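Long-range contacts in peptide synthetase, module 7 (Actinoplanes teichomyceticus, PDB 4TX3), which probably serves, as a condensation-fold domain of a nonribosomal peptide synthetase's module 7, in antibiotic peptide assembly by docking a partner protein: residues B[18-23]-B[185-190]; B[84-89]-B[119-124]; B[145-150]-B[288-293]; B[178-183]-B[302-307]. One frame throughout, in Å; residues are numbered along the deposited sequence.

Contact 1 (B[18-23]-B[185-190]); sequences PLTARQ and IWEQRL
At the N-terminus of helix 21-28, A21 meets E187, a buried glutamate on the flank of helix 180-191. CG of E187 is anti to the backbone N (chi1 177°), and it is the extended chain beyond CG that carries the carboxylate across to A21 N. OE2 accepts from A21 N, 2.8 Å away, on its syn side and with a nearly straight N-H. OE1 takes a bond from water 1, which in turn accepts from R22 N; one carboxylate thus serves two first-turn amides, one directly and one through water. The helix start itself is a capping box: T20, at the N-cap, receives Q23 N on OG1, while Q23 OE1 takes T20 N on a lone pair, 2.8 Å from it. An alanine in place of E187 would probably leave A21 N and water 1 without their acceptor and open a gap against T20 CB. Nearer the start of the segment, the compact ring of P18 packs its CD on I185 CG1, 3.9 Å away, the two side chains crossing at about a right angle, and lays its CG against OE1 of the more exposed Q188, at 3.5 Å.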
loop_
_atom_site.group_PDB
_atom_site.type_symbol
_atom_site.label_atom_id
_atom_site.label_comp_id
_atom_site.label_asym_id
_atom_site.label_seq_id
_atom_site.Cartn_x
_atom_site.Cartn_y
_atom_site.Cartn_z
ATOM N N PRO B 18 2.528 -28.991 10.546
ATOM C CA PRO B 18 1.779 -28.627 11.750
ATOM C C PRO B 18 0.871 -27.421 11.536
ATOM O O PRO B 18 1.143 -26.580 10.686
ATOM C CB PRO B 18 2.881 -28.287 12.749
ATOM C CG PRO B 18 3.967 -27.753 11.906
ATOM C CD PRO B 18 3.931 -28.551 10.623
ATOM N N LEU B 19 -0.193 -27.353 12.325
ATOM C CA LEU B 19 -0.969 -26.133 12.473
ATOM C C LEU B 19 -0.192 -25.088 13.279
ATOM O O LEU B 19 0.645 -25.446 14.113
ATOM C CB LEU B 19 -2.294 -26.438 13.171
ATOM C CG LEU B 19 -3.450 -27.086 12.410
ATOM C CD1 LEU B 19 -3.159 -28.499 11.953
ATOM C CD2 LEU B 19 -4.726 -27.034 13.276
ATOM N N THR B 20 -0.475 -23.802 13.070
ATOM C CA THR B 20 -0.000 -22.807 14.032
ATOM C C THR B 20 -0.856 -22.908 15.282
ATOM O O THR B 20 -1.904 -23.555 15.270
ATOM C CB THR B 20 -0.074 -21.362 13.520
ATOM O OG1 THR B 20 -1.449 -21.006 13.306
ATOM C CG2 THR B 20 0.750 -21.167 12.243
ATOM N N ALA B 21 -0.413 -22.253 16.351
ATOM C CA ALA B 21 -1.178 -22.209 17.591
ATOM C C ALA B 21 -2.541 -21.557 17.372
ATOM O O ALA B 21 -3.538 -22.018 17.913
ATOM C CB ALA B 21 -0.390 -21.472 18.684
ATOM N N ARG B 22 -2.586 -20.502 16.559
ATOM C CA ARG B 22 -3.849 -19.834 16.250
ATOM C C ARG B 22 -4.807 -20.774 15.509
ATOM O O ARG B 22 -5.995 -20.818 15.827
ATOM C CB ARG B 22 -3.603 -18.563 15.433
ATOM C CG ARG B 22 -4.841 -17.664 15.243
ATOM C CD ARG B 22 -4.483 -16.182 15.270
ATOM N NE ARG B 22 -3.435 -15.952 16.257
ATOM C CZ ARG B 22 -2.194 -15.579 15.958
ATOM N NH1 ARG B 22 -1.854 -15.338 14.695
ATOM N NH2 ARG B 22 -1.297 -15.434 16.925
ATOM N N GLN B 23 -4.291 -21.536 14.545
ATOM C CA GLN B 23 -5.114 -22.495 13.793
ATOM C C GLN B 23 -5.684 -23.620 14.677
ATOM O O GLN B 23 -6.868 -23.978 14.575
ATOM C CB GLN B 23 -4.301 -23.125 12.660
ATOM C CG GLN B 23 -3.916 -22.191 11.525
ATOM C CD GLN B 23 -3.074 -22.903 10.468
ATOM O OE1 GLN B 23 -2.073 -23.542 10.789
ATOM N NE2 GLN B 23 -3.492 -22.809 9.207
ATOM N N ILE B 185 5.895 -23.964 10.255
ATOM C CA ILE B 185 7.052 -24.751 10.659
ATOM C C ILE B 185 8.045 -23.878 11.403
ATOM O O ILE B 185 8.740 -24.342 12.306
ATOM C CB ILE B 185 7.730 -25.416 9.450
ATOM C CG1 ILE B 185 6.847 -26.547 8.918
ATOM C CG2 ILE B 185 9.108 -25.961 9.826
ATOM C CD1 ILE B 185 7.209 -26.997 7.527
ATOM N N TRP B 186 8.088 -22.607 11.029
ATOM C CA TRP B 186 8.900 -21.623 11.722
ATOM C C TRP B 186 8.441 -21.424 13.166
ATOM O O TRP B 186 9.264 -21.447 14.092
ATOM C CB TRP B 186 8.842 -20.297 10.977
ATOM C CG TRP B 186 9.606 -19.190 11.601
ATOM C CD1 TRP B 186 10.954 -19.093 11.710
ATOM C CD2 TRP B 186 9.070 -17.987 12.160
ATOM N NE1 TRP B 186 11.300 -17.909 12.308
ATOM C CE2 TRP B 186 10.164 -17.209 12.594
ATOM C CE3 TRP B 186 7.771 -17.492 12.333
ATOM C CZ2 TRP B 186 10.003 -15.968 13.198
ATOM C CZ3 TRP B 186 7.612 -16.251 12.929
ATOM C CH2 TRP B 186 8.723 -15.504 13.357
ATOM N N GLU B 187 7.132 -21.209 13.347
ATOM C CA GLU B 187 6.555 -21.061 14.684
ATOM C C GLU B 187 6.815 -22.309 15.529
ATOM O O GLU B 187 7.146 -22.212 16.711
ATOM C CB GLU B 187 5.044 -20.783 14.632
ATOM C CG GLU B 187 4.433 -20.693 16.035
ATOM C CD GLU B 187 2.930 -20.504 16.047
ATOM O OE1 GLU B 187 2.474 -19.460 15.517
ATOM O OE2 GLU B 187 2.207 -21.394 16.586
ATOM N N GLN B 188 6.675 -23.481 14.923
ATOM C CA GLN B 188 6.954 -24.708 15.649
ATOM C C GLN B 188 8.419 -24.767 16.091
ATOM O O GLN B 188 8.709 -25.123 17.228
ATOM C CB GLN B 188 6.611 -25.927 14.799
ATOM C CG GLN B 188 6.903 -27.230 15.500
ATOM C CD GLN B 188 6.841 -28.412 14.561
ATOM O OE1 GLN B 188 5.827 -29.111 14.500
ATOM N NE2 GLN B 188 7.936 -28.656 13.831
ATOM N N ARG B 189 9.335 -24.403 15.195
ATOM C CA ARG B 189 10.766 -24.401 15.513
ATOM C C ARG B 189 11.075 -23.423 16.634
ATOM O O ARG B 189 11.937 -23.671 17.475
ATOM C CB ARG B 189 11.601 -24.052 14.283
ATOM C CG ARG B 189 11.721 -25.184 13.298
ATOM C CD ARG B 189 12.410 -24.735 12.031
ATOM N NE ARG B 189 12.541 -25.836 11.082
ATOM C CZ ARG B 189 13.156 -25.733 9.910
ATOM N NH1 ARG B 189 13.703 -24.576 9.551
ATOM N NH2 ARG B 189 13.231 -26.788 9.107
ATOM N N LEU B 190 10.374 -22.299 16.624
ATOM C CA LEU B 190 10.512 -21.296 17.659
ATOM C C LEU B 190 10.017 -21.860 18.997
ATOM O O LEU B 190 10.724 -21.799 19.996
ATOM C CB LEU B 190 9.744 -20.049 17.248
ATOM C CG LEU B 190 9.833 -18.742 18.011
ATOM C CD1 LEU B 190 9.714 -17.594 17.004
ATOM C CD2 LEU B 190 8.703 -18.697 19.006
HETATM O O HOH W 1 0.024 -18.910 15.855
#

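Contact 2 (B[84-89]-B[119-124]); sequences HIHDAA and RDMPWR
M121 lays its terminal methyl over one face of the H86 imidazole, a CH-pi contact. CE is 3.8 Å from the ring centroid and only 23° off the ring normal, displaced toward the rim, where H86 CD2 is the nearest atom at 3.6 Å. The sulfur stands back: SD lies oblique to the ring, 4.9 Å from its centroid. A bend at chi2 of M121 (-79°) turns SD aside from a straight run, and the unbranched, flexible thioether suits a place where a methyl has to reach a ring lying to one side. The opposite face of the imidazole is taken by H84, whose CD2 sits over its centre, so H86 is sandwiched, and its NE2 is hydrogen-bonded to T73 OG1, which should help to fix the rotation of the ring. Beyond the sulfur, A89 turns its small CB toward the other segment, 4.4 Å from M121 SD. A89 CB also meets the indole of W123 at its edge, near the ring plane, 4.1 Å from NE1; that nitrogen has a weak hydrogen bond to L70 O. A64 of helix 53-66 touches both A89 and W123, and L60 of that helix touches W123 as well. The contact therefore joins the loop after strand 84-85, which pairs with strand 72-73, to the entry of strand 123-129 in the five-stranded sheet, beside helix 53-66.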
loop_
_atom_site.group_PDB
_atom_site.type_symbol
_atom_site.label_atom_id
_atom_site.label_comp_id
_atom_site.label_asym_id
_atom_site.label_seq_id
_atom_site.Cartn_x
_atom_site.Cartn_y
_atom_site.Cartn_z
ATOM N N HIS B 84 -3.231 -30.626 5.554
ATOM C CA HIS B 84 -3.158 -31.381 4.313
ATOM C C HIS B 84 -3.317 -30.469 3.078
ATOM O O HIS B 84 -4.414 -29.992 2.758
ATOM C CB HIS B 84 -4.212 -32.484 4.277
ATOM C CG HIS B 84 -4.052 -33.410 3.111
ATOM N ND1 HIS B 84 -3.967 -34.778 3.251
ATOM C CD2 HIS B 84 -3.926 -33.161 1.783
ATOM C CE1 HIS B 84 -3.810 -35.331 2.062
ATOM N NE2 HIS B 84 -3.779 -34.372 1.155
ATOM N N ILE B 85 -2.216 -30.269 2.368
ATOM C CA ILE B 85 -2.185 -29.351 1.243
ATOM C C ILE B 85 -2.512 -30.072 -0.059
ATOM O O ILE B 85 -1.741 -30.883 -0.538
ATOM C CB ILE B 85 -0.803 -28.676 1.167
ATOM C CG1 ILE B 85 -0.544 -27.905 2.472
ATOM C CG2 ILE B 85 -0.692 -27.781 -0.053
ATOM C CD1 ILE B 85 0.913 -27.474 2.664
ATOM N N HIS B 86 -3.674 -29.780 -0.622
ATOM C CA HIS B 86 -4.071 -30.355 -1.900
ATOM C C HIS B 86 -3.418 -29.607 -3.067
ATOM O O HIS B 86 -3.076 -28.429 -2.938
ATOM C CB HIS B 86 -5.599 -30.333 -2.032
ATOM C CG HIS B 86 -6.311 -31.045 -0.921
ATOM N ND1 HIS B 86 -6.748 -32.349 -1.031
ATOM C CD2 HIS B 86 -6.643 -30.642 0.332
ATOM C CE1 HIS B 86 -7.327 -32.716 0.101
ATOM N NE2 HIS B 86 -7.280 -31.699 0.944
ATOM N N ASP B 87 -3.236 -30.298 -4.190
ATOM C CA ASP B 87 -2.731 -29.687 -5.421
ATOM C C ASP B 87 -3.595 -28.545 -5.935
ATOM O O ASP B 87 -3.083 -27.594 -6.531
ATOM C CB ASP B 87 -2.630 -30.721 -6.532
ATOM C CG ASP B 87 -1.439 -31.619 -6.380
ATOM O OD1 ASP B 87 -0.516 -31.263 -5.606
ATOM O OD2 ASP B 87 -1.427 -32.673 -7.049
ATOM N N ALA B 88 -4.906 -28.661 -5.746
ATOM C CA ALA B 88 -5.828 -27.612 -6.162
ATOM C C ALA B 88 -7.074 -27.516 -5.277
ATOM O O ALA B 88 -7.383 -28.419 -4.489
ATOM C CB ALA B 88 -6.234 -27.823 -7.599
ATOM N N ALA B 89 -7.771 -26.392 -5.404
ATOM C CA ALA B 89 -9.087 -26.216 -4.795
ATOM C C ALA B 89 -10.143 -26.260 -5.889
ATOM O O ALA B 89 -10.027 -25.561 -6.906
ATOM C CB ALA B 89 -9.168 -24.901 -4.013
ATOM N N ARG B 119 -12.656 -31.998 6.147
ATOM C CA ARG B 119 -12.834 -32.440 4.767
ATOM C C ARG B 119 -13.171 -31.321 3.772
ATOM O O ARG B 119 -13.191 -31.565 2.575
ATOM C CB ARG B 119 -13.914 -33.542 4.696
ATOM C CG ARG B 119 -15.350 -33.117 5.034
ATOM C CD ARG B 119 -16.331 -34.298 4.893
ATOM N NE ARG B 119 -15.898 -35.451 5.691
ATOM C CZ ARG B 119 -16.436 -35.808 6.856
ATOM N NH1 ARG B 119 -17.448 -35.113 7.355
ATOM N NH2 ARG B 119 -15.971 -36.862 7.516
ATOM N N ASP B 120 -13.424 -30.103 4.247
ATOM C CA ASP B 120 -13.729 -28.983 3.346
ATOM C C ASP B 120 -12.561 -28.014 3.207
ATOM O O ASP B 120 -11.825 -27.788 4.158
ATOM C CB ASP B 120 -14.939 -28.180 3.836
ATOM C CG ASP B 120 -16.214 -28.994 3.907
ATOM O OD1 ASP B 120 -16.341 -30.007 3.179
ATOM O OD2 ASP B 120 -17.110 -28.594 4.691
ATOM N N MET B 121 -12.402 -27.425 2.029
ATOM C CA MET B 121 -11.513 -26.281 1.882
ATOM C C MET B 121 -12.059 -25.121 2.739
ATOM O O MET B 121 -13.270 -24.943 2.853
ATOM C CB MET B 121 -11.396 -25.875 0.409
ATOM C CG MET B 121 -11.099 -27.026 -0.532
ATOM S SD MET B 121 -9.377 -27.505 -0.522
ATOM C CE MET B 121 -9.455 -29.119 -1.301
ATOM N N PRO B 122 -11.170 -24.317 3.332
ATOM C CA PRO B 122 -11.615 -23.309 4.300
ATOM C C PRO B 122 -12.168 -22.015 3.663
ATOM O O PRO B 122 -12.173 -20.966 4.291
ATOM C CB PRO B 122 -10.342 -23.023 5.086
ATOM C CG PRO B 122 -9.251 -23.141 4.023
ATOM C CD PRO B 122 -9.725 -24.215 3.055
ATOM N N TRP B 123 -12.628 -22.084 2.425
ATOM C CA TRP B 123 -13.268 -20.931 1.814
ATOM C C TRP B 123 -14.320 -21.401 0.848
ATOM O O TRP B 123 -14.464 -22.590 0.600
ATOM C CB TRP B 123 -12.261 -20.030 1.106
ATOM C CG TRP B 123 -11.625 -20.645 -0.075
ATOM C CD1 TRP B 123 -10.703 -21.657 -0.085
ATOM C CD2 TRP B 123 -11.835 -20.277 -1.445
ATOM N NE1 TRP B 123 -10.337 -21.950 -1.381
ATOM C CE2 TRP B 123 -11.011 -21.119 -2.235
ATOM C CE3 TRP B 123 -12.645 -19.331 -2.083
ATOM C CZ2 TRP B 123 -10.975 -21.036 -3.634
ATOM C CZ3 TRP B 123 -12.606 -19.252 -3.471
ATOM C CH2 TRP B 123 -11.778 -20.100 -4.231
ATOM N N ARG B 124 -15.044 -20.450 0.288
ATOM C CA ARG B 124 -16.305 -20.739 -0.361
ATOM C C ARG B 124 -16.763 -19.507 -1.130
ATOM O O ARG B 124 -16.727 -18.388 -0.613
ATOM C CB ARG B 124 -17.324 -21.147 0.697
ATOM C CG ARG B 124 -18.713 -21.318 0.232
ATOM C CD ARG B 124 -19.654 -21.274 1.421
ATOM N NE ARG B 124 -19.359 -22.319 2.391
ATOM C CZ ARG B 124 -19.433 -22.140 3.704
ATOM N NH1 ARG B 124 -19.807 -20.951 4.186
ATOM N NH2 ARG B 124 -19.142 -23.143 4.530
#

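Contact 3 (B[145-150]-B[288-293]); sequences AADDDS and LPRDED
D147 and R290 form a salt bridge at the N-terminus of helix 148-166. R290 NH2 lies 3.2 Å from D147 OD1, which sits at the guanidinium edge, but the N-H is bent (134°) and the bond is weak. OD1 is already gripped by its own segment: S150 N, 2.9 Å away, gives the bond by which D147 caps the helix, and S150 OG donates to the same oxygen from the other face of the carboxylate. The serine hydroxyl is used twice, since it also accepts from G302 N. By position in the sequence, D147 matches the aspartate of the HHxxxDG signature of condensation domains, consistent with the structural salt bridge to an arginine known in that family; here R143 stands in the second histidine place. The other oxygen, D147 OD2, takes a bond from water 2. That water also donates to D149 OD2, 2.7 Å away, and accepts from R290 N and R290 NE, so all four of its partners belong to this contact. A bend at chi3 of R290 (82°) turns NE out of the line of the chain. R290 NH1 is satisfied by L297 O and M300 O, a long, planar donor group being well suited to so many acceptors. Farther along the loop, D291 OD1 accepts from D293 N in an Asx turn, while E292 and D293 make salt bridges to the other protein in the assembly.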
loop_
_atom_site.group_PDB
_atom_site.type_symbol
_atom_site.label_atom_id
_atom_site.label_comp_id
_atom_site.label_asym_id
_atom_site.label_seq_id
_atom_site.Cartn_x
_atom_site.Cartn_y
_atom_site.Cartn_z
ATOM N N ALA B 145 -7.905 -19.744 8.153
ATOM C CA ALA B 145 -7.167 -19.558 6.914
ATOM C C ALA B 145 -6.852 -18.104 6.603
ATOM O O ALA B 145 -5.998 -17.824 5.762
ATOM C CB ALA B 145 -7.936 -20.170 5.756
ATOM N N ALA B 146 -7.539 -17.175 7.259
ATOM C CA ALA B 146 -7.385 -15.764 6.908
ATOM C C ALA B 146 -7.638 -14.813 8.066
ATOM O O ALA B 146 -8.585 -14.984 8.832
ATOM C CB ALA B 146 -8.316 -15.419 5.747
ATOM N N ASP B 147 -6.765 -13.817 8.185
ATOM C CA ASP B 147 -7.057 -12.610 8.953
ATOM C C ASP B 147 -7.681 -11.571 8.013
ATOM O O ASP B 147 -7.868 -11.832 6.818
ATOM C CB ASP B 147 -5.790 -12.054 9.632
ATOM C CG ASP B 147 -4.675 -11.677 8.634
ATOM O OD1 ASP B 147 -4.905 -11.647 7.404
ATOM O OD2 ASP B 147 -3.549 -11.391 9.093
ATOM N N ASP B 148 -7.978 -10.387 8.535
ATOM C CA ASP B 148 -8.664 -9.364 7.738
ATOM C C ASP B 148 -7.801 -8.761 6.626
ATOM O O ASP B 148 -8.293 -8.549 5.523
ATOM C CB ASP B 148 -9.197 -8.254 8.648
ATOM C CG ASP B 148 -10.357 -8.723 9.513
ATOM O OD1 ASP B 148 -11.523 -8.543 9.089
ATOM O OD2 ASP B 148 -10.105 -9.283 10.610
ATOM N N ASP B 149 -6.529 -8.483 6.903
ATOM C CA ASP B 149 -5.593 -8.083 5.843
ATOM C C ASP B 149 -5.620 -9.066 4.666
ATOM O O ASP B 149 -5.544 -8.657 3.492
ATOM C CB ASP B 149 -4.158 -7.982 6.377
ATOM C CG ASP B 149 -3.951 -6.795 7.316
ATOM O OD1 ASP B 149 -4.802 -5.879 7.338
ATOM O OD2 ASP B 149 -2.923 -6.780 8.029
ATOM N N SER B 150 -5.741 -10.359 4.983
ATOM C CA SER B 150 -5.676 -11.413 3.968
ATOM C C SER B 150 -6.769 -11.296 2.908
ATOM O O SER B 150 -6.588 -11.727 1.771
ATOM C CB SER B 150 -5.754 -12.797 4.619
ATOM O OG SER B 150 -4.571 -13.073 5.333
ATOM N N LEU B 288 -3.186 -7.090 16.645
ATOM C CA LEU B 288 -2.153 -6.532 15.794
ATOM C C LEU B 288 -2.144 -7.238 14.444
ATOM O O LEU B 288 -2.403 -8.445 14.385
ATOM C CB LEU B 288 -0.782 -6.686 16.444
ATOM C CG LEU B 288 -0.591 -6.171 17.858
ATOM C CD1 LEU B 288 0.849 -6.402 18.271
ATOM C CD2 LEU B 288 -0.941 -4.707 17.888
ATOM N N PRO B 289 -1.810 -6.503 13.363
ATOM C CA PRO B 289 -1.600 -7.160 12.070
ATOM C C PRO B 289 -0.261 -7.884 12.085
ATOM O O PRO B 289 0.500 -7.701 13.041
ATOM C CB PRO B 289 -1.561 -5.995 11.092
ATOM C CG PRO B 289 -0.856 -4.932 11.887
ATOM C CD PRO B 289 -1.408 -5.084 13.309
ATOM N N ARG B 290 0.014 -8.670 11.046
ATOM C CA ARG B 290 1.312 -9.291 10.857
ATOM C C ARG B 290 2.446 -8.279 11.037
ATOM O O ARG B 290 2.300 -7.101 10.732
ATOM C CB ARG B 290 1.385 -9.931 9.471
ATOM C CG ARG B 290 1.186 -8.958 8.328
ATOM C CD ARG B 290 0.931 -9.685 6.999
ATOM N NE ARG B 290 -0.464 -10.103 6.858
ATOM C CZ ARG B 290 -0.939 -10.821 5.843
ATOM N NH1 ARG B 290 -0.137 -11.216 4.857
ATOM N NH2 ARG B 290 -2.220 -11.157 5.820
ATOM N N ASP B 291 3.567 -8.753 11.555
ATOM C CA ASP B 291 4.770 -7.952 11.689
ATOM C C ASP B 291 5.241 -7.396 10.325
ATOM O O ASP B 291 5.673 -8.139 9.450
ATOM C CB ASP B 291 5.835 -8.814 12.362
ATOM C CG ASP B 291 7.155 -8.100 12.550
ATOM O OD1 ASP B 291 7.261 -6.890 12.255
ATOM O OD2 ASP B 291 8.097 -8.774 13.011
ATOM N N GLU B 292 5.148 -6.082 10.152
ATOM C CA GLU B 292 5.417 -5.452 8.856
ATOM C C GLU B 292 6.890 -5.570 8.449
ATOM O O GLU B 292 7.232 -5.449 7.272
ATOM C CB GLU B 292 5.001 -3.982 8.883
ATOM C CG GLU B 292 5.893 -3.088 9.748
ATOM C CD GLU B 292 5.458 -1.616 9.747
ATOM O OE1 GLU B 292 4.309 -1.316 9.340
ATOM O OE2 GLU B 292 6.278 -0.755 10.142
ATOM N N ASP B 293 7.755 -5.815 9.430
ATOM C CA ASP B 293 9.170 -6.063 9.171
ATOM C C ASP B 293 9.400 -7.370 8.409
ATOM O O ASP B 293 10.362 -7.487 7.647
ATOM C CB ASP B 293 9.961 -6.092 10.490
ATOM C CG ASP B 293 10.136 -4.704 11.111
ATOM O OD1 ASP B 293 9.926 -3.690 10.401
ATOM O OD2 ASP B 293 10.486 -4.630 12.313
HETATM O O HOH W 2 -2.408 -9.162 9.274
#

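Contact 4 (B[178-183]-B[302-307]); sequences LQFADY and GPFARP
F304 wedges its ring between F180 and Y183 of helix 180-191. CE1 of F304 points into the face of Y183, 3.7 Å above the plane and over its centre, an edge-to-face pair with planes at 76°. F180 instead turns its edge to a face of F304 in an offset edge-to-face pair, centroids 5.3 Å apart. CG of F180 is anti to the backbone N (chi1 -168°), which points CG out from the helix, and one face of the ring is covered by P303, whose CD comes 3.5 Å from F180 CZ. G302 lies close by: a CB there would clash with F180 CD1 and with F304 CE2. An alanine at F180 would probably leave P303 and the face of F304 without their packing partner and open a gap between them. No hydrogen bond joins the segments directly, though water 3 links Y183 OH with F304 O; apart from that water bridge, cohesion probably comes chiefly from dispersion and edge-to-face electrostatics.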
loop_
_atom_site.group_PDB
_atom_site.type_symbol
_atom_site.label_atom_id
_atom_site.label_comp_id
_atom_site.label_asym_id
_atom_site.label_seq_id
_atom_site.Cartn_x
_atom_site.Cartn_y
_atom_site.Cartn_z
ATOM N N LEU B 178 7.299 -17.484 0.343
ATOM C CA LEU B 178 6.809 -18.319 1.435
ATOM C C LEU B 178 5.364 -18.741 1.246
ATOM O O LEU B 178 4.520 -17.921 0.890
ATOM C CB LEU B 178 6.926 -17.571 2.765
ATOM C CG LEU B 178 8.332 -17.118 3.134
ATOM C CD1 LEU B 178 8.282 -16.505 4.509
ATOM C CD2 LEU B 178 9.287 -18.304 3.095
ATOM N N GLN B 179 5.088 -20.018 1.492
ATOM C CA GLN B 179 3.724 -20.511 1.714
ATOM C C GLN B 179 3.421 -20.596 3.217
ATOM O O GLN B 179 4.347 -20.615 4.030
ATOM C CB GLN B 179 3.537 -21.878 1.061
ATOM C CG GLN B 179 3.671 -21.837 -0.438
ATOM C CD GLN B 179 2.530 -21.097 -1.106
ATOM O OE1 GLN B 179 1.429 -20.948 -0.539
ATOM N NE2 GLN B 179 2.782 -20.628 -2.325
ATOM N N PHE B 180 2.144 -20.664 3.595
ATOM C CA PHE B 180 1.805 -20.633 5.021
ATOM C C PHE B 180 2.449 -21.768 5.819
ATOM O O PHE B 180 2.768 -21.588 6.982
ATOM C CB PHE B 180 0.291 -20.662 5.250
ATOM C CG PHE B 180 -0.089 -20.333 6.671
ATOM C CD1 PHE B 180 0.069 -19.042 7.159
ATOM C CD2 PHE B 180 -0.546 -21.314 7.531
ATOM C CE1 PHE B 180 -0.241 -18.731 8.482
ATOM C CE2 PHE B 180 -0.865 -21.012 8.853
ATOM C CZ PHE B 180 -0.719 -19.720 9.328
ATOM N N ALA B 181 2.639 -22.928 5.194
ATOM C CA ALA B 181 3.277 -24.070 5.853
ATOM C C ALA B 181 4.694 -23.730 6.328
ATOM O O ALA B 181 5.163 -24.269 7.344
ATOM C CB ALA B 181 3.316 -25.277 4.909
ATOM N N ASP B 182 5.373 -22.852 5.583
ATOM C CA ASP B 182 6.711 -22.392 5.956
ATOM C C ASP B 182 6.663 -21.531 7.240
ATOM O O ASP B 182 7.543 -21.625 8.093
ATOM C CB ASP B 182 7.346 -21.604 4.804
ATOM C CG ASP B 182 7.414 -22.408 3.489
ATOM O OD1 ASP B 182 7.796 -23.599 3.511
ATOM O OD2 ASP B 182 7.079 -21.840 2.423
ATOM N N TYR B 183 5.637 -20.693 7.364
ATOM C CA TYR B 183 5.396 -19.925 8.586
ATOM C C TYR B 183 5.078 -20.853 9.769
ATOM O O TYR B 183 5.633 -20.690 10.858
ATOM C CB TYR B 183 4.252 -18.919 8.377
ATOM C CG TYR B 183 3.984 -18.052 9.577
ATOM C CD1 TYR B 183 4.835 -16.997 9.903
ATOM C CD2 TYR B 183 2.888 -18.291 10.402
ATOM C CE1 TYR B 183 4.597 -16.198 11.032
ATOM C CE2 TYR B 183 2.643 -17.509 11.531
ATOM C CZ TYR B 183 3.494 -16.459 11.840
ATOM O OH TYR B 183 3.251 -15.684 12.965
ATOM N N GLY B 302 -3.276 -15.738 5.232
ATOM C CA GLY B 302 -3.061 -16.571 6.401
ATOM C C GLY B 302 -3.623 -15.937 7.656
ATOM O O GLY B 302 -3.893 -14.737 7.693
ATOM N N PRO B 303 -3.836 -16.745 8.695
ATOM C CA PRO B 303 -4.277 -16.217 9.991
ATOM C C PRO B 303 -3.115 -15.570 10.745
ATOM O O PRO B 303 -2.703 -16.058 11.810
ATOM C CB PRO B 303 -4.775 -17.458 10.710
ATOM C CG PRO B 303 -3.947 -18.577 10.143
ATOM C CD PRO B 303 -3.761 -18.217 8.690
ATOM N N PHE B 304 -2.599 -14.476 10.188
ATOM C CA PHE B 304 -1.427 -13.800 10.722
ATOM C C PHE B 304 -1.719 -12.800 11.833
ATOM O O PHE B 304 -0.805 -12.409 12.550
ATOM C CB PHE B 304 -0.686 -13.059 9.606
ATOM C CG PHE B 304 -0.039 -13.962 8.615
ATOM C CD1 PHE B 304 1.049 -14.756 8.988
ATOM C CD2 PHE B 304 -0.498 -14.008 7.303
ATOM C CE1 PHE B 304 1.650 -15.590 8.078
ATOM C CE2 PHE B 304 0.105 -14.851 6.373
ATOM C CZ PHE B 304 1.180 -15.639 6.758
ATOM N N ALA B 305 -2.956 -12.342 11.962
ATOM C CA ALA B 305 -3.196 -11.278 12.925
ATOM C C ALA B 305 -3.104 -11.867 14.331
ATOM O O ALA B 305 -3.560 -12.984 14.563
ATOM C CB ALA B 305 -4.557 -10.589 12.676
ATOM N N ARG B 306 -2.502 -11.128 15.258
ATOM C CA ARG B 306 -2.137 -11.679 16.577
ATOM C C ARG B 306 -2.727 -10.914 17.747
ATOM O O ARG B 306 -2.470 -9.708 17.899
ATOM C CB ARG B 306 -0.628 -11.678 16.713
ATOM C CG ARG B 306 -0.059 -10.520 15.970
ATOM C CD ARG B 306 1.366 -10.709 15.607
ATOM N NE ARG B 306 1.834 -9.484 15.006
ATOM C CZ ARG B 306 2.992 -8.924 15.307
ATOM N NH1 ARG B 306 3.778 -9.500 16.215
ATOM N NH2 ARG B 306 3.345 -7.778 14.724
ATOM N N PRO B 307 -3.522 -11.609 18.579
ATOM C CA PRO B 307 -4.053 -11.034 19.821
ATOM C C PRO B 307 -2.918 -10.600 20.733
ATOM O O PRO B 307 -1.842 -11.193 20.723
ATOM C CB PRO B 307 -4.850 -12.184 20.440
ATOM C CG PRO B 307 -5.169 -13.086 19.289
ATOM C CD PRO B 307 -3.972 -12.993 18.379
HETATM O O HOH W 3 2.333 -12.876 12.356
#

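In the fold
Contacts 1, 3 and 4 form one chain of packing: the centre of contact 4 lies about 9 Å from that of contact 1 and 8 Å from that of contact 3. The centre of contact 2 is 16 to 21 Å from the other three, though P122 packs on A145 of contact 3 and I85 on A181 of contact 4. Contacts 1 and 4 share helix 180-191; contacts 3 and 4 join through paired strands 281-288 and 306-313 and through S150 with G302. R22 reaches P303 O. Along the sequence contact 2 falls between the segments of contact 1, whereas contacts 1, 3 and 4 interleave. Residues 288-307 are thereby tied to the half carrying the five-stranded sheet, consistent with the two-lobed condensation fold.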